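Local coordinates for DUF917 domain-containing protein (Chromobacterium violaceum, PDB 2O3I) that is of unknown function but belongs to the DUF917 (S-Me-THD-like) family, with its N- and C-terminal family regions, at residues 128-133 against 225-230. The protein carries 2 engineered substitutions. Residues are numbered along the deposited sequence; the frame is centred on the assembly and turned at random.
Sequences VVDADG and TLSRAL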
ATOM      1  N   VAL A 128      -5.813   8.725  27.967  1.00 27.66           N
ATOM      2  CA  VAL A 128      -6.647   8.946  26.791  1.00 27.91           C
ATOM      3  C   VAL A 128      -7.230  10.352  26.900  1.00 26.20           C
ATOM      4  O   VAL A 128      -7.638  10.779  27.979  1.00 25.29           O
ATOM      5  CB  VAL A 128      -7.784   7.897  26.717  1.00 28.66           C
ATOM      6  CG1 VAL A 128      -8.551   7.878  28.026  1.00 32.88           C
ATOM      7  CG2 VAL A 128      -8.719   8.210  25.551  1.00 27.09           C
ATOM      8  N   VAL A 129      -7.247  11.080  25.789  1.00 24.26           N
ATOM      9  CA  VAL A 129      -7.771  12.440  25.792  1.00 22.08           C
ATOM     10  C   VAL A 129      -9.293  12.439  25.672  1.00 22.19           C
ATOM     11  O   VAL A 129      -9.851  11.677  24.891  1.00 22.54           O
ATOM     12  CB  VAL A 129      -7.151  13.250  24.637  1.00 21.76           C
ATOM     13  CG1 VAL A 129      -7.731  14.659  24.602  1.00 22.25           C
ATOM     14  CG2 VAL A 129      -5.636  13.293  24.809  1.00 18.72           C
ATOM     15  N   ASP A 130      -9.963  13.280  26.460  1.00 22.62           N
ATOM     16  CA  ASP A 130     -11.423  13.363  26.429  1.00 20.34           C
ATOM     17  C   ASP A 130     -11.778  14.216  25.233  1.00 20.41           C
ATOM     18  O   ASP A 130     -12.079  15.405  25.365  1.00 21.77           O
ATOM     19  CB  ASP A 130     -11.964  13.995  27.727  1.00 20.19           C
ATOM     20  CG  ASP A 130     -13.493  13.917  27.834  1.00 22.46           C
ATOM     21  OD1 ASP A 130     -14.134  13.297  26.959  1.00 21.25           O
ATOM     22  OD2 ASP A 130     -14.063  14.471  28.802  1.00 24.33           O
ATOM     23  N   ALA A 131     -11.731  13.592  24.058  1.00 20.45           N
ATOM     24  CA  ALA A 131     -12.006  14.265  22.801  1.00 19.95           C
ATOM     25  C   ALA A 131     -11.820  13.294  21.654  1.00 20.36           C
ATOM     26  O   ALA A 131     -11.435  12.145  21.861  1.00 21.67           O
ATOM     27  CB  ALA A 131     -11.040  15.436  22.621  1.00 15.80           C
ATOM     28  N   ASP A 132     -12.106  13.769  20.440  1.00 19.61           N
ATOM     29  CA  ASP A 132     -11.908  13.003  19.220  1.00 19.61           C
ATOM     30  C   ASP A 132     -12.033  13.942  18.023  1.00 19.20           C
ATOM     31  O   ASP A 132     -12.375  15.116  18.176  1.00 18.43           O
ATOM     32  CB  ASP A 132     -12.882  11.820  19.105  1.00 19.75           C
ATOM     33  CG  ASP A 132     -14.301  12.249  18.854  1.00 21.04           C
ATOM     34  OD1 ASP A 132     -15.091  12.226  19.814  1.00 19.66           O
ATOM     35  OD2 ASP A 132     -14.627  12.607  17.695  1.00 22.51           O
ATOM     36  N   GLY A 133     -11.753  13.421  16.836  1.00 19.10           N
ATOM     37  CA  GLY A 133     -11.770  14.232  15.630  1.00 19.65           C
ATOM     38  C   GLY A 133     -13.038  14.814  15.023  1.00 20.63           C
ATOM     39  O   GLY A 133     -12.938  15.557  14.043  1.00 21.07           O
ATOM     40  N   THR A 225     -16.025  14.679  24.390  1.00 21.74           N
ATOM     41  CA  THR A 225     -16.809  13.676  23.677  1.00 22.13           C
ATOM     42  C   THR A 225     -16.827  12.317  24.359  1.00 21.89           C
ATOM     43  O   THR A 225     -17.805  11.574  24.248  1.00 22.71           O
ATOM     44  CB  THR A 225     -16.285  13.502  22.251  1.00 22.82           C
ATOM     45  OG1 THR A 225     -14.913  13.080  22.294  1.00 22.73           O
ATOM     46  CG2 THR A 225     -16.394  14.820  21.490  1.00 19.03           C
ATOM     47  N   LEU A 226     -15.755  11.980  25.064  1.00 22.17           N
ATOM     48  CA  LEU A 226     -15.722  10.699  25.745  1.00 23.76           C
ATOM     49  C   LEU A 226     -16.646  10.757  26.965  1.00 25.17           C
ATOM     50  O   LEU A 226     -17.482   9.869  27.157  1.00 26.76           O
ATOM     51  CB  LEU A 226     -14.288  10.339  26.157  1.00 23.87           C
ATOM     52  CG  LEU A 226     -14.064   8.892  26.619  1.00 25.17           C
ATOM     53  CD1 LEU A 226     -12.605   8.529  26.453  1.00 25.80           C
ATOM     54  CD2 LEU A 226     -14.519   8.709  28.064  1.00 25.33           C
ATOM     55  N   SER A 227     -16.515  11.803  27.777  1.00 22.53           N
ATOM     56  CA  SER A 227     -17.353  11.925  28.965  1.00 24.78           C
ATOM     57  C   SER A 227     -18.858  12.036  28.663  1.00 24.78           C
ATOM     58  O   SER A 227     -19.684  11.441  29.362  1.00 22.26           O
ATOM     59  CB  SER A 227     -16.884  13.102  29.828  1.00 23.84           C
ATOM     60  OG  SER A 227     -16.657  14.261  29.056  1.00 27.02           O
ATOM     61  N   ARG A 228     -19.228  12.782  27.626  1.00 25.02           N
ATOM     62  CA  ARG A 228     -20.643  12.888  27.304  1.00 25.82           C
ATOM     63  C   ARG A 228     -21.152  11.524  26.809  1.00 23.01           C
ATOM     64  O   ARG A 228     -22.305  11.168  27.021  1.00 23.45           O
ATOM     65  CB  ARG A 228     -20.892  13.968  26.248  1.00 26.86           C
ATOM     66  CG  ARG A 228     -20.375  13.617  24.893  1.00 29.07           C
ATOM     67  CD  ARG A 228     -21.091  14.384  23.797  1.00 30.45           C
ATOM     68  NE  ARG A 228     -20.807  13.732  22.526  1.00 32.72           N
ATOM     69  CZ  ARG A 228     -20.864  14.321  21.342  1.00 31.83           C
ATOM     70  NH1 ARG A 228     -21.205  15.596  21.247  1.00 32.55           N
ATOM     71  NH2 ARG A 228     -20.547  13.630  20.256  1.00 32.08           N
ATOM     72  N   ALA A 229     -20.289  10.759  26.153  1.00 22.25           N
ATOM     73  CA  ALA A 229     -20.686   9.436  25.681  1.00 21.82           C
ATOM     74  C   ALA A 229     -20.972   8.554  26.893  1.00 21.85           C
ATOM     75  O   ALA A 229     -21.915   7.762  26.883  1.00 21.28           O
ATOM     76  CB  ALA A 229     -19.584   8.815  24.835  1.00 19.76           C
ATOM     77  N   LEU A 230     -20.152   8.700  27.933  1.00 21.19           N
ATOM     78  CA  LEU A 230     -20.305   7.929  29.161  1.00 21.99           C
ATOM     79  C   LEU A 230     -21.558   8.328  29.945  1.00 23.38           C
ATOM     80  O   LEU A 230     -22.260   7.472  30.491  1.00 23.06           O
ATOM     81  CB  LEU A 230     -19.065   8.102  30.049  1.00 21.76           C
ATOM     82  CG  LEU A 230     -19.105   7.415  31.421  1.00 25.05           C
ATOM     83  CD1 LEU A 230     -19.177   5.892  31.251  1.00 21.36           C
ATOM     84  CD2 LEU A 230     -17.869   7.820  32.226  1.00 23.47           C
TER
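Asp-130 and Ala-131, following strand residues Val-128 and Val-129, lie against Leu-226 and Thr-225 in the first turn of helix 225-237, with CA atoms of Ala-131 and Thr-225 4.9 Å apart. An inverse gamma turn is centred on Asp-130, closed by a weak bond from N of Ala-131 to O of Val-129. CG of Asp-130 is anti to its backbone N (chi1 -172°). OD1 of Asp-130 takes the N-H of Ser-227 at 2.9 Å, on the syn side but 31° out of the carboxylate plane. The N-H of Leu-226 adds a weak, bent bond to the same oxygen. OD2 of Asp-130 uses its syn lone pair for OG of Ser-227, at 2.6 Å. Two residues on, OD1 of Asp-132 accepts from OG1 of Thr-225 at 2.6 Å, on the anti side. Ser-109 also bonds this oxygen, and Ala-134 and Gly-135 bond OD2 through their N-H groups. On the apolar side, CG2 of Val-128 meets CD1 of Leu-226 tip to tip at 4.0 Å, near helix 111-124. Asp-130 thus binds two backbone N-H groups in the helix's first turn, which probably stabilise its negative charge. The bonds join the N-terminal and C-terminal family regions.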